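PDB 4WUI: N-(5'-phosphoribosyl)anthranilate isomerase from Jonesia denitrificans, which probably catalyses the isomerisation of N-(5-phospho-beta-D-ribosyl)anthranilate to 1-(2-carboxyphenylamino)-1-deoxy-D-ribulose 5-phosphate, the third step from chorismate to tryptophan. Local coordinates for residues 4-9 with 24-29; 82-87 with 101-106; 30-35 with 63-68. All blocks are in the same frame, centred on the assembly; numbering follows the deposited sequence. Where two conformers were deposited one is given.

Interaction 1. Residues 4-9 with 24-29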
ATOM      1  N   MET A   4      -3.616  11.594   7.335  1.00 16.56           N
ATOM      2  CA  MET A   4      -3.513  11.065   5.969  1.00 14.65           C
ATOM      3  C   MET A   4      -2.449   9.993   5.976  1.00 12.04           C
ATOM      4  O   MET A   4      -1.282  10.331   5.994  1.00 13.38           O
ATOM      5  CB  MET A   4      -3.032  12.177   5.028  1.00 17.91           C
ATOM      6  CG  MET A   4      -2.495  11.717   3.642  1.00 20.58           C
ATOM      7  SD  MET A   4      -3.702  10.827   2.750  1.00 20.97           S
ATOM      8  CE  MET A   4      -5.080  12.033   2.924  1.00 22.63           C
ATOM      9  N   TYR A   5      -2.827   8.731   6.022  1.00  9.94           N
ATOM     10  CA  TYR A   5      -1.845   7.649   6.121  1.00  9.16           C
ATOM     11  C   TYR A   5      -1.118   7.472   4.790  1.00  8.54           C
ATOM     12  O   TYR A   5      -1.766   7.413   3.761  1.00 10.36           O
ATOM     13  CB  TYR A   5      -2.575   6.392   6.514  1.00  9.11           C
ATOM     14  CG  TYR A   5      -1.758   5.198   6.931  1.00  8.61           C
ATOM     15  CD1 TYR A   5      -1.503   4.919   8.266  1.00  8.90           C
ATOM     16  CD2 TYR A   5      -1.285   4.294   6.015  1.00  8.38           C
ATOM     17  CE1 TYR A   5      -0.850   3.774   8.676  1.00  8.99           C
ATOM     18  CE2 TYR A   5      -0.613   3.144   6.407  1.00  8.26           C
ATOM     19  CZ  TYR A   5      -0.417   2.876   7.743  1.00  8.32           C
ATOM     20  OH  TYR A   5       0.161   1.689   8.071  1.00  9.06           O
ATOM     21  N   ILE A   6       0.211   7.379   4.824  1.00  7.91           N
ATOM     22  CA  ILE A   6       1.007   7.228   3.604  1.00  8.34           C
ATOM     23  C   ILE A   6       1.807   5.933   3.653  1.00  7.51           C
ATOM     24  O   ILE A   6       2.657   5.763   4.531  1.00  8.13           O
ATOM     25  CB  ILE A   6       1.969   8.402   3.388  1.00  9.20           C
ATOM     26  CG1 ILE A   6       1.186   9.716   3.224  1.00 10.02           C
ATOM     27  CG2 ILE A   6       2.859   8.133   2.185  1.00 10.45           C
ATOM     28  CD1 ILE A   6       2.060  10.982   3.187  1.00 11.53           C
ATOM     29  N   LYS A   7       1.527   5.052   2.700  1.00  7.83           N
ATOM     30  CA  LYS A   7       2.290   3.827   2.507  1.00  7.80           C
ATOM     31  C   LYS A   7       3.078   3.904   1.212  1.00  7.52           C
ATOM     32  O   LYS A   7       2.525   4.219   0.165  1.00  7.78           O
ATOM     33  CB  LYS A   7       1.361   2.616   2.447  1.00  8.18           C
ATOM     34  CG  LYS A   7       2.130   1.315   2.171  1.00  8.93           C
ATOM     35  CD  LYS A   7       1.317   0.101   2.541  1.00 10.18           C
ATOM     36  CE  LYS A   7       1.777  -1.156   1.898  1.00 10.61           C
ATOM     37  NZ  LYS A   7       1.144  -1.359   0.569  1.00  9.33           N
ATOM     38  N   VAL A   8       4.363   3.566   1.299  0.52  7.28           N
ATOM     39  CA  VAL A   8       5.181   3.326   0.121  0.52  7.57           C
ATOM     40  C   VAL A   8       5.338   1.816   0.012  0.52  7.24           C
ATOM     41  O   VAL A   8       5.768   1.154   0.961  0.52  8.29           O
ATOM     42  CB  VAL A   8       6.538   4.015   0.210  0.52  8.49           C
ATOM     43  CG1 VAL A   8       7.251   3.850  -1.116  0.52  8.87           C
ATOM     44  CG2 VAL A   8       6.357   5.503   0.568  0.52  9.67           C
ATOM     45  N   CYS A   9       4.949   1.280  -1.138  1.00  7.93           N
ATOM     46  CA  CYS A   9       4.908  -0.160  -1.330  1.00  8.15           C
ATOM     47  C   CYS A   9       6.019  -0.631  -2.243  1.00  8.67           C
ATOM     48  O   CYS A   9       6.444   0.072  -3.136  1.00 12.39           O
ATOM     49  CB  CYS A   9       3.552  -0.581  -1.900  1.00  8.97           C
ATOM     50  SG  CYS A   9       3.245  -2.347  -1.632  1.00 11.24           S
ATOM     51  N   HIS A  24       9.230  10.285   6.974  1.00 10.48           N
ATOM     52  CA  HIS A  24       8.246   9.956   8.005  1.00 11.51           C
ATOM     53  C   HIS A  24       6.977   9.362   7.416  1.00 10.81           C
ATOM     54  O   HIS A  24       5.872   9.753   7.804  1.00 11.61           O
ATOM     55  CB  HIS A  24       7.978  11.163   8.905  1.00 13.84           C
ATOM     56  CG  HIS A  24       9.214  11.604   9.614  1.00 17.70           C
ATOM     57  ND1 HIS A  24      10.099  12.525   9.101  1.00 20.43           N
ATOM     58  CD2 HIS A  24       9.797  11.123  10.735  1.00 19.80           C
ATOM     59  CE1 HIS A  24      11.119  12.679   9.933  1.00 21.25           C
ATOM     60  NE2 HIS A  24      10.961  11.829  10.931  1.00 21.93           N
ATOM     61  N   VAL A  25       7.134   8.412   6.506  1.00  9.54           N
ATOM     62  CA  VAL A  25       5.974   7.670   6.023  1.00  9.27           C
ATOM     63  C   VAL A  25       5.368   6.852   7.157  1.00  8.58           C
ATOM     64  O   VAL A  25       5.972   6.606   8.193  1.00  9.60           O
ATOM     65  CB  VAL A  25       6.299   6.769   4.819  1.00  9.87           C
ATOM     66  CG1 VAL A  25       6.915   7.565   3.653  1.00 11.20           C
ATOM     67  CG2 VAL A  25       7.154   5.571   5.236  1.00  9.62           C
ATOM     68  N   ASP A  26       4.153   6.373   6.919  1.00  8.35           N
ATOM     69  CA  ASP A  26       3.454   5.558   7.896  1.00  8.02           C
ATOM     70  C   ASP A  26       3.610   4.070   7.723  1.00  7.86           C
ATOM     71  O   ASP A  26       3.456   3.314   8.697  1.00  8.41           O
ATOM     72  CB  ASP A  26       1.980   5.929   7.908  1.00  8.17           C
ATOM     73  CG  ASP A  26       1.806   7.385   8.203  1.00  9.61           C
ATOM     74  OD1 ASP A  26       2.232   7.838   9.263  1.00 10.84           O
ATOM     75  OD2 ASP A  26       1.287   8.103   7.336  1.00 12.05           O
ATOM     76  N   ALA A  27       3.911   3.622   6.499  1.00  7.70           N
ATOM     77  CA  ALA A  27       4.027   2.184   6.218  1.00  7.49           C
ATOM     78  C   ALA A  27       4.975   1.960   5.069  1.00  7.46           C
ATOM     79  O   ALA A  27       5.086   2.798   4.154  1.00  7.60           O
ATOM     80  CB  ALA A  27       2.672   1.554   5.894  1.00  7.95           C
ATOM     81  N   ILE A  28       5.614   0.798   5.106  1.00  7.64           N
ATOM     82  CA  ILE A  28       6.472   0.301   4.030  1.00  7.73           C
ATOM     83  C   ILE A  28       6.007  -1.097   3.681  1.00  7.49           C
ATOM     84  O   ILE A  28       5.862  -1.954   4.577  1.00  8.32           O
ATOM     85  CB  ILE A  28       7.966   0.248   4.451  1.00  9.10           C
ATOM     86  CG1 ILE A  28       8.530   1.651   4.584  1.00  9.55           C
ATOM     87  CG2 ILE A  28       8.764  -0.597   3.461  1.00 10.24           C
ATOM     88  CD1 ILE A  28       9.924   1.721   5.272  1.00 10.55           C
ATOM     89  N   GLY A  29       5.769  -1.344   2.392  1.00  7.33           N
ATOM     90  CA  GLY A  29       5.456  -2.667   1.896  1.00  7.60           C
ATOM     91  C   GLY A  29       6.643  -3.394   1.294  1.00  7.75           C
ATOM     92  O   GLY A  29       7.422  -2.823   0.554  1.00  9.23           O
TER
HETATM   93  O   HOH W   1       1.296  10.691   7.153  1.00 18.05           O
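Asp26 lays its CB over the centre of the Tyr5 ring, 3.6 Å from the centroid, a CH-pi contact. Beyond CB its carboxylate turns to the backbone: OD2 accepts Ile6 N at 2.8 Å through its anti lone pair. With CG beside its own backbone N (chi1 -57°), the carboxylate hangs from a CB that already rests on the ring, and the short side chain brings OD2 to the neighbouring strand. A water donates to both OD2 and Met4 O, tying the carboxylate to the residue just before that strand. In return Ile6 O accepts Asp26 N at 2.9 Å, with a weak second bond from Ala27 N.

Further on, Val8 N bonds to Ala27 O and Gly29 N to Val8 O, the parallel pattern. Ala27 is small enough for its CB to lie 3.3 Å from Tyr5 OH and 3.8 Å from Lys7 CG. Gly29 suits its place because a CB there would run into Cys9 SG.

The polar tips are held from outside, Tyr5 by Asp57 and Lys7 by Asp176. Strands 5-8 and 27-32, joined through helix 14-22, form the first beta-alpha-beta unit of a TIM barrel.

Interaction 2. Residues 82-87 with 101-106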
ATOM      1  N   LEU A  82      -0.296  -8.112   7.178  1.00  7.78           N
ATOM      2  CA  LEU A  82      -0.384  -8.950   5.982  1.00  7.63           C
ATOM      3  C   LEU A  82      -1.377  -8.341   5.012  1.00  7.36           C
ATOM      4  O   LEU A  82      -2.564  -8.227   5.344  1.00  8.12           O
ATOM      5  CB  LEU A  82      -0.806 -10.365   6.380  1.00  8.01           C
ATOM      6  CG  LEU A  82      -1.046 -11.344   5.229  1.00  9.03           C
ATOM      7  CD1 LEU A  82       0.197 -11.555   4.383  1.00  9.49           C
ATOM      8  CD2 LEU A  82      -1.532 -12.682   5.767  1.00 10.32           C
ATOM      9  N   GLN A  83      -0.917  -7.930   3.820  1.00  7.41           N
ATOM     10  CA  GLN A  83      -1.749  -7.353   2.789  1.00  7.60           C
ATOM     11  C   GLN A  83      -1.953  -8.370   1.661  1.00  7.94           C
ATOM     12  O   GLN A  83      -0.978  -8.852   1.068  1.00  8.75           O
ATOM     13  CB  GLN A  83      -1.133  -6.058   2.220  1.00  7.79           C
ATOM     14  CG  GLN A  83      -1.921  -5.450   1.101  1.00  8.26           C
ATOM     15  CD  GLN A  83      -1.260  -4.240   0.492  1.00  8.91           C
ATOM     16  OE1 GLN A  83      -0.738  -3.383   1.202  1.00  9.78           O
ATOM     17  NE2 GLN A  83      -1.276  -4.156  -0.830  1.00 10.07           N
ATOM     18  N   LEU A  84      -3.217  -8.674   1.364  1.00  8.13           N
ATOM     19  CA  LEU A  84      -3.606  -9.664   0.383  1.00  8.48           C
ATOM     20  C   LEU A  84      -4.091  -8.966  -0.879  1.00  9.69           C
ATOM     21  O   LEU A  84      -5.024  -8.160  -0.849  1.00 11.51           O
ATOM     22  CB  LEU A  84      -4.747 -10.517   0.950  1.00  8.76           C
ATOM     23  CG  LEU A  84      -4.429 -11.228   2.247  1.00  9.62           C
ATOM     24  CD1 LEU A  84      -5.665 -11.939   2.785  1.00 10.76           C
ATOM     25  CD2 LEU A  84      -3.261 -12.166   2.094  1.00  9.79           C
ATOM     26  N   HIS A  85      -3.482  -9.307  -2.007  1.00 10.61           N
ATOM     27  CA  HIS A  85      -3.938  -8.761  -3.269  1.00 12.11           C
ATOM     28  C   HIS A  85      -5.302  -9.344  -3.673  1.00 11.90           C
ATOM     29  O   HIS A  85      -5.845 -10.255  -3.033  1.00 12.03           O
ATOM     30  CB  HIS A  85      -2.907  -9.051  -4.328  1.00 14.64           C
ATOM     31  CG  HIS A  85      -2.896  -8.076  -5.462  1.00 18.23           C
ATOM     32  ND1 HIS A  85      -3.146  -8.440  -6.771  1.00 20.07           N
ATOM     33  CD2 HIS A  85      -2.598  -6.753  -5.491  1.00 19.70           C
ATOM     34  CE1 HIS A  85      -3.019  -7.382  -7.556  1.00 20.63           C
ATOM     35  NE2 HIS A  85      -2.693  -6.343  -6.802  1.00 21.12           N
ATOM     36  N   GLY A  86      -5.865  -8.821  -4.751  1.00 13.97           N
ATOM     37  CA  GLY A  86      -7.237  -9.126  -5.113  1.00 16.02           C
ATOM     38  C   GLY A  86      -7.508 -10.543  -5.600  1.00 17.09           C
ATOM     39  O   GLY A  86      -8.681 -10.944  -5.676  1.00 19.65           O
ATOM     40  N   GLN A  87      -6.463 -11.312  -5.887  1.00 17.10           N
ATOM     41  CA  GLN A  87      -6.640 -12.711  -6.261  1.00 18.45           C
ATOM     42  C   GLN A  87      -7.216 -13.539  -5.135  1.00 16.49           C
ATOM     43  O   GLN A  87      -7.801 -14.573  -5.383  1.00 17.57           O
ATOM     44  CB  GLN A  87      -5.306 -13.381  -6.733  1.00 21.64           C
ATOM     45  CG  GLN A  87      -4.679 -12.871  -8.017  1.00 24.18           C
ATOM     46  CD  GLN A  87      -3.651 -11.801  -7.754  1.00 25.90           C
ATOM     47  OE1 GLN A  87      -3.830 -10.962  -6.861  1.00 26.12           O
ATOM     48  NE2 GLN A  87      -2.558 -11.821  -8.521  1.00 26.62           N
ATOM     49  N   PRO A 101      -2.986 -10.655  13.404  0.51 10.59           N
ATOM     50  CA  PRO A 101      -3.629  -9.477  14.021  0.51 10.71           C
ATOM     51  C   PRO A 101      -4.110  -8.388  13.062  0.51  9.75           C
ATOM     52  O   PRO A 101      -5.124  -7.734  13.358  0.51  9.71           O
ATOM     53  CB  PRO A 101      -2.526  -8.930  14.951  0.51 11.43           C
ATOM     54  CG  PRO A 101      -1.807 -10.168  15.357  0.51 11.76           C
ATOM     55  CD  PRO A 101      -1.722 -10.967  14.097  0.51 11.22           C
ATOM     56  N   ARG A 102      -3.408  -8.189  11.947  1.00  9.15           N
ATOM     57  CA  ARG A 102      -3.652  -7.056  11.045  1.00  8.56           C
ATOM     58  C   ARG A 102      -3.602  -7.537   9.616  1.00  8.28           C
ATOM     59  O   ARG A 102      -2.541  -7.883   9.118  1.00  8.54           O
ATOM     60  CB  ARG A 102      -2.625  -5.952  11.267  1.00  8.62           C
ATOM     61  CG  ARG A 102      -2.509  -5.461  12.704  1.00  9.32           C
ATOM     62  CD  ARG A 102      -1.539  -4.309  12.849  1.00  9.26           C
ATOM     63  NE  ARG A 102      -2.044  -3.137  12.169  1.00  9.15           N
ATOM     64  CZ  ARG A 102      -1.316  -2.063  11.935  1.00  9.60           C
ATOM     65  NH1 ARG A 102      -0.069  -1.966  12.390  1.00 10.33           N
ATOM     66  NH2 ARG A 102      -1.818  -1.073  11.225  1.00 10.27           N
ATOM     67  N   VAL A 103      -4.777  -7.614   8.984  1.00  8.15           N
ATOM     68  CA  VAL A 103      -4.924  -8.075   7.603  1.00  8.26           C
ATOM     69  C   VAL A 103      -5.565  -6.985   6.773  1.00  7.94           C
ATOM     70  O   VAL A 103      -6.580  -6.403   7.181  1.00  8.75           O
ATOM     71  CB  VAL A 103      -5.711  -9.395   7.525  1.00  8.70           C
ATOM     72  CG1 VAL A 103      -5.970  -9.805   6.081  1.00  9.86           C
ATOM     73  CG2 VAL A 103      -4.972 -10.493   8.310  1.00  9.34           C
ATOM     74  N   TRP A 104      -4.969  -6.687   5.626  1.00  7.87           N
ATOM     75  CA  TRP A 104      -5.493  -5.715   4.674  1.00  7.97           C
ATOM     76  C   TRP A 104      -5.968  -6.458   3.429  1.00  8.78           C
ATOM     77  O   TRP A 104      -5.306  -7.369   2.955  1.00  9.13           O
ATOM     78  CB  TRP A 104      -4.458  -4.664   4.317  1.00  8.35           C
ATOM     79  CG  TRP A 104      -4.032  -3.781   5.441  1.00  8.11           C
ATOM     80  CD1 TRP A 104      -4.478  -3.770   6.716  1.00  8.47           C
ATOM     81  CD2 TRP A 104      -3.086  -2.729   5.342  1.00  8.64           C
ATOM     82  NE1 TRP A 104      -3.857  -2.793   7.434  1.00  8.82           N
ATOM     83  CE2 TRP A 104      -3.000  -2.122   6.611  1.00  9.04           C
ATOM     84  CE3 TRP A 104      -2.282  -2.263   4.305  1.00  9.55           C
ATOM     85  CZ2 TRP A 104      -2.113  -1.080   6.877  1.00 10.38           C
ATOM     86  CZ3 TRP A 104      -1.425  -1.215   4.577  1.00 10.70           C
ATOM     87  CH2 TRP A 104      -1.330  -0.649   5.842  1.00 11.03           C
ATOM     88  N   ARG A 105      -7.131  -6.045   2.939  1.00 10.43           N
ATOM     89  CA  ARG A 105      -7.784  -6.560   1.751  1.00 11.75           C
ATOM     90  C   ARG A 105      -7.509  -5.532   0.624  1.00 12.53           C
ATOM     91  O   ARG A 105      -7.865  -4.389   0.732  1.00 12.79           O
ATOM     92  CB  ARG A 105      -9.326  -6.789   2.032  1.00 12.40           C
ATOM     93  CG  ARG A 105     -10.137  -7.287   0.844  1.00 13.15           C
ATOM     94  CD  ARG A 105     -11.491  -7.829   1.204  1.00 14.47           C
ATOM     95  NE  ARG A 105     -12.415  -6.845   1.740  1.00 14.91           N
ATOM     96  CZ  ARG A 105     -13.351  -6.198   1.055  1.00 15.37           C
ATOM     97  NH1 ARG A 105     -13.458  -6.314  -0.245  1.00 16.15           N
ATOM     98  NH2 ARG A 105     -14.129  -5.355   1.697  1.00 16.08           N
ATOM     99  N   ALA A 106      -6.809  -5.890  -0.434  1.00 16.16           N
ATOM    100  CA  ALA A 106      -6.655  -5.042  -1.592  1.00 18.84           C
ATOM    101  C   ALA A 106      -7.612  -5.479  -2.707  1.00 20.60           C
ATOM    102  O   ALA A 106      -7.877  -6.674  -2.874  1.00 22.78           O
ATOM    103  CB  ALA A 106      -5.198  -5.061  -2.102  1.00 20.33           C
TER
HETATM  104  O   HOH W   2      -7.736  -8.969  -0.991  1.00 17.87           O
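Gln83 and Trp104, paired in register on adjacent parallel strands, cross obliquely. From CA, Gln83 sets out with CB 4.2 Å from Trp104 CB; CG, anti to the backbone N (chi1 177°), stays beside that same carbon. The extended chain then brings CD forward so that OE1 reaches the edge of the indole, 3.6 Å from Trp104 CE3 and near the ring plane; the amide and ring planes are 21° apart. NE2 leans the other way, 4.2 Å from Ala106 CB. A glutamine fits here because its length carries a polar amide as far as the edge of the indole, into the barrel interior, where OE1 accepts a hydrogen bond from Lys7, while Trp104 NE1 is held by Glu123.

Beneath these side chains the backbones interlock: Leu82 N to Arg102 O, Trp104 N to Leu82 O, Leu84 N to Trp104 O, and Ala106 N to Leu84 O at 2.9 Å. Ala106 CB comes within 3.3 Å of Leu84 O, a spacing that suits a single methyl. On the other face of the sheet Leu84 CD1 packs on Val103 CG1 at 3.9 Å, branched aliphatics filling a buried layer.

Helix 90-99, the crossover between the two strands, covers that layer: Leu84 rests on Val93 and Val103 on Ala96. Strand 57-62 continues the barrel beyond Gln83, and strand 124-128 does so beyond Trp104.

Interaction 3. Residues 30-35 with 63-68. With CIT (citric acid), chain D.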
ATOM      1  N   PHE A  30       6.723  -4.676   1.617  1.00  7.33           N
ATOM      2  CA  PHE A  30       7.704  -5.621   1.074  1.00  7.77           C
ATOM      3  C   PHE A  30       6.917  -6.671   0.310  1.00  7.94           C
ATOM      4  O   PHE A  30       6.086  -7.383   0.898  1.00  8.55           O
ATOM      5  CB  PHE A  30       8.511  -6.257   2.206  1.00  8.64           C
ATOM      6  CG  PHE A  30       9.299  -5.260   3.014  1.00  8.56           C
ATOM      7  CD1 PHE A  30      10.265  -4.449   2.413  1.00  8.84           C
ATOM      8  CD2 PHE A  30       9.100  -5.119   4.380  1.00  9.77           C
ATOM      9  CE1 PHE A  30      10.984  -3.527   3.171  1.00  9.53           C
ATOM     10  CE2 PHE A  30       9.835  -4.177   5.112  1.00 10.44           C
ATOM     11  CZ  PHE A  30      10.766  -3.400   4.502  1.00 10.10           C
ATOM     12  N   VAL A  31       7.150  -6.738  -0.992  1.00  7.85           N
ATOM     13  CA  VAL A  31       6.385  -7.597  -1.870  1.00  8.39           C
ATOM     14  C   VAL A  31       7.009  -8.979  -1.972  1.00  8.43           C
ATOM     15  O   VAL A  31       8.201  -9.116  -2.235  1.00  9.75           O
ATOM     16  CB  VAL A  31       6.268  -6.951  -3.256  1.00  9.07           C
ATOM     17  CG1 VAL A  31       5.691  -7.913  -4.302  1.00 10.60           C
ATOM     18  CG2 VAL A  31       5.463  -5.679  -3.177  1.00  9.28           C
ATOM     19  N   HIS A  32       6.180 -10.003  -1.768  1.00  8.82           N
ATOM     20  CA  HIS A  32       6.537 -11.374  -1.992  1.00  9.26           C
ATOM     21  C   HIS A  32       5.538 -11.901  -2.998  1.00  9.32           C
ATOM     22  O   HIS A  32       4.388 -12.161  -2.659  1.00  9.89           O
ATOM     23  CB  HIS A  32       6.472 -12.179  -0.704  1.00  9.88           C
ATOM     24  CG  HIS A  32       6.877 -13.597  -0.876  1.00 10.53           C
ATOM     25  ND1 HIS A  32       8.189 -14.011  -1.014  1.00 11.76           N
ATOM     26  CD2 HIS A  32       6.123 -14.709  -0.919  1.00 11.68           C
ATOM     27  CE1 HIS A  32       8.221 -15.321  -1.156  1.00 12.51           C
ATOM     28  NE2 HIS A  32       6.981 -15.769  -1.105  1.00 12.45           N
ATOM     29  N   ALA A  33       5.970 -11.942  -4.253  1.00  9.98           N
ATOM     30  CA  ALA A  33       5.085 -12.204  -5.406  1.00 10.75           C
ATOM     31  C   ALA A  33       6.026 -12.430  -6.572  1.00 10.75           C
ATOM     32  O   ALA A  33       6.522 -11.480  -7.164  1.00 10.60           O
ATOM     33  CB  ALA A  33       4.170 -11.026  -5.692  1.00 12.33           C
ATOM     34  N   PRO A  34       6.334 -13.698  -6.880  1.00 11.56           N
ATOM     35  CA  PRO A  34       7.343 -14.001  -7.907  1.00 12.55           C
ATOM     36  C   PRO A  34       7.070 -13.431  -9.290  1.00 12.37           C
ATOM     37  O   PRO A  34       7.964 -13.421 -10.133  1.00 13.11           O
ATOM     38  CB  PRO A  34       7.348 -15.535  -7.943  1.00 13.91           C
ATOM     39  CG  PRO A  34       6.980 -15.928  -6.563  1.00 14.35           C
ATOM     40  CD  PRO A  34       5.928 -14.932  -6.163  1.00 13.26           C
ATOM     41  N   THR A  35       5.850 -13.017  -9.561  1.00 12.24           N
ATOM     42  CA  THR A  35       5.510 -12.383 -10.828  1.00 13.46           C
ATOM     43  C   THR A  35       5.810 -10.889 -10.866  1.00 12.89           C
ATOM     44  O   THR A  35       5.592 -10.272 -11.908  1.00 14.16           O
ATOM     45  CB  THR A  35       4.009 -12.596 -11.175  1.00 15.72           C
ATOM     46  OG1 THR A  35       3.191 -12.038 -10.148  1.00 17.19           O
ATOM     47  CG2 THR A  35       3.704 -14.074 -11.293  1.00 16.87           C
ATOM     48  N   ALA A  63       0.355 -12.082  -3.292  1.00 10.79           N
ATOM     49  CA  ALA A  63      -0.583 -12.166  -4.406  1.00 12.18           C
ATOM     50  C   ALA A  63      -0.979 -13.595  -4.763  1.00 12.08           C
ATOM     51  O   ALA A  63      -2.152 -13.866  -4.998  1.00 13.44           O
ATOM     52  CB  ALA A  63      -0.001 -11.470  -5.638  1.00 13.62           C
ATOM     53  N   THR A  64      -0.001 -14.504  -4.831  1.00 12.26           N
ATOM     54  CA  THR A  64      -0.181 -15.848  -5.359  1.00 12.75           C
ATOM     55  C   THR A  64       0.252 -16.916  -4.355  1.00 12.35           C
ATOM     56  O   THR A  64       0.261 -18.098  -4.665  1.00 13.89           O
ATOM     57  CB  THR A  64       0.610 -16.014  -6.701  1.00 14.37           C
ATOM     58  OG1 THR A  64       1.961 -15.615  -6.511  1.00 15.22           O
ATOM     59  CG2 THR A  64      -0.040 -15.181  -7.797  1.00 15.63           C
ATOM     60  N   THR A  65       0.644 -16.514  -3.161  1.00 11.19           N
ATOM     61  CA  THR A  65       1.124 -17.420  -2.125  1.00 11.37           C
ATOM     62  C   THR A  65      -0.088 -18.074  -1.438  1.00 11.92           C
ATOM     63  O   THR A  65      -0.969 -17.378  -0.967  1.00 12.17           O
ATOM     64  CB  THR A  65       1.968 -16.647  -1.105  1.00 11.30           C
ATOM     65  OG1 THR A  65       3.069 -15.991  -1.758  1.00 11.50           O
ATOM     66  CG2 THR A  65       2.470 -17.546   0.004  1.00 11.52           C
ATOM     67  N   PRO A  66      -0.146 -19.415  -1.349  1.00 12.24           N
ATOM     68  CA  PRO A  66      -1.256 -20.050  -0.621  1.00 12.45           C
ATOM     69  C   PRO A  66      -1.416 -19.415   0.751  1.00 11.57           C
ATOM     70  O   PRO A  66      -0.423 -19.152   1.428  1.00 11.61           O
ATOM     71  CB  PRO A  66      -0.818 -21.506  -0.511  1.00 14.07           C
ATOM     72  CG  PRO A  66       0.062 -21.716  -1.726  1.00 14.51           C
ATOM     73  CD  PRO A  66       0.787 -20.411  -1.920  1.00 13.35           C
ATOM     74  N   ILE A  67      -2.654 -19.175   1.172  1.00 11.77           N
ATOM     75  CA  ILE A  67      -2.879 -18.350   2.340  1.00 11.55           C
ATOM     76  C   ILE A  67      -2.216 -18.872   3.605  1.00 11.40           C
ATOM     77  O   ILE A  67      -1.705 -18.076   4.384  1.00 11.33           O
ATOM     78  CB  ILE A  67      -4.407 -18.061   2.537  1.00 12.22           C
ATOM     79  CG1 ILE A  67      -4.643 -16.930   3.548  1.00 12.07           C
ATOM     80  CG2 ILE A  67      -5.170 -19.309   2.923  1.00 12.92           C
ATOM     81  CD1 ILE A  67      -4.085 -15.596   3.107  1.00 12.11           C
ATOM     82  N   ALA A  68      -2.173 -20.183   3.826  1.00 12.16           N
ATOM     83  CA  ALA A  68      -1.499 -20.680   5.014  1.00 13.05           C
ATOM     84  C   ALA A  68       0.012 -20.361   4.983  1.00 12.29           C
ATOM     85  O   ALA A  68       0.619 -20.062   6.020  1.00 12.60           O
ATOM     86  CB  ALA A  68      -1.740 -22.177   5.179  1.00 14.57           C
TER
HETATM   87  C1  CIT D 303       7.766 -18.527  -4.182  1.00 20.17           C
HETATM   88  O1  CIT D 303       7.877 -17.587  -3.386  1.00 21.00           O
HETATM   89  O2  CIT D 303       8.627 -18.722  -5.065  1.00 21.67           O
HETATM   90  C2  CIT D 303       6.628 -19.481  -4.204  1.00 18.43           C
HETATM   91  C3  CIT D 303       6.051 -19.803  -2.832  1.00 17.52           C
HETATM   92  O7  CIT D 303       7.053 -20.366  -1.946  1.00 17.80           O
HETATM   93  C4  CIT D 303       4.980 -20.837  -3.135  1.00 19.08           C
HETATM   94  C5  CIT D 303       4.547 -21.516  -1.859  1.00 20.78           C
HETATM   95  O3  CIT D 303       4.123 -20.849  -0.903  1.00 19.90           O
HETATM   96  O4  CIT D 303       4.600 -22.758  -1.722  1.00 24.03           O
HETATM   97  C6  CIT D 303       5.450 -18.562  -2.210  1.00 15.91           C
HETATM   98  O5  CIT D 303       4.550 -17.932  -2.807  1.00 15.48           O
HETATM   99  O6  CIT D 303       5.876 -18.192  -1.084  1.00 15.89           O
HETATM  100  O   HOH W   3       2.607 -13.939  -3.478  1.00 11.16           O
HETATM  101  O   HOH W   4       3.373 -13.503  -7.819  1.00 18.56           O
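Thr65 OG1 is gripped by two hydrogen bonds: it donates to citrate O5 at 2.7 Å and accepts from a water, also at 2.7 Å. His32 CD2, at the edge of the imidazole, is a close neighbour of Thr65 OG1 at 3.4 Å. The same water donates to His32 O at 2.6 Å and accepts from Ala63 N at 2.9 Å, so it bridges the two segments, which share no direct hydrogen bond. OG1 lies anti to the carbonyl carbon of Thr65 (chi1 -57°), a position that serves both water and ligand; a threonine suits it because one hydroxyl can donate and accept together.

The citrate, probably from the crystallisation liquor, completes a second bridge. Its carboxylate offers O5 to Thr65 and O6 to His32 NE2, the latter bond 2.7 Å long, nearly straight at 164° and in the ring plane. His32 ND1 is hydrogen-bonded to Leu40 O, so the imidazole is fixed through both nitrogens. An alanine in place of His32 would probably leave citrate O6 and Leu40 O without their ring partners and open a gap beside Thr65 OG1.

Farther along, Ala33 CB and Ala63 CB meet at 4.2 Å, small methyls that let the loops come close. A second water lies 2.9 Å from Thr64 OG1 and accepts a hydrogen bond from Thr35 N. Pro66, at the N-cap position of helix 67-77, brings CD near citrate O3.

The contact joins the loops that follow neighbouring strands 27-32 and 57-62, at the C-terminal end of the barrel. His32 also touches Pro42 and Ile45 of helix 42-50 and Leu73 of helix 67-77, and thus sits between the two helices.

Interactions 1 and 2 face each other across the barrel interior. Lys7 NZ reaches Gln83 OE1 at 2.8 Å, a probable hydrogen bond, and Tyr5 OH packs 3.6 Å from Trp104 CH2. Interaction 3 lies farther out, its centre about 20 Å from that of interaction 1, though both use strand 27-32; Cys9 SG and Val31 CG2 touch at 4.3 Å. It adjoins interaction 2 through Leu84 CD2 and Ile67 CD1, 3.7 Å apart. The side chain of Cys9 is about 5 Å from a bound citrate, distinct from the one in interaction 3, consistent with a pocket at the C-terminal mouth, where TIM-barrel enzymes carry their active sites.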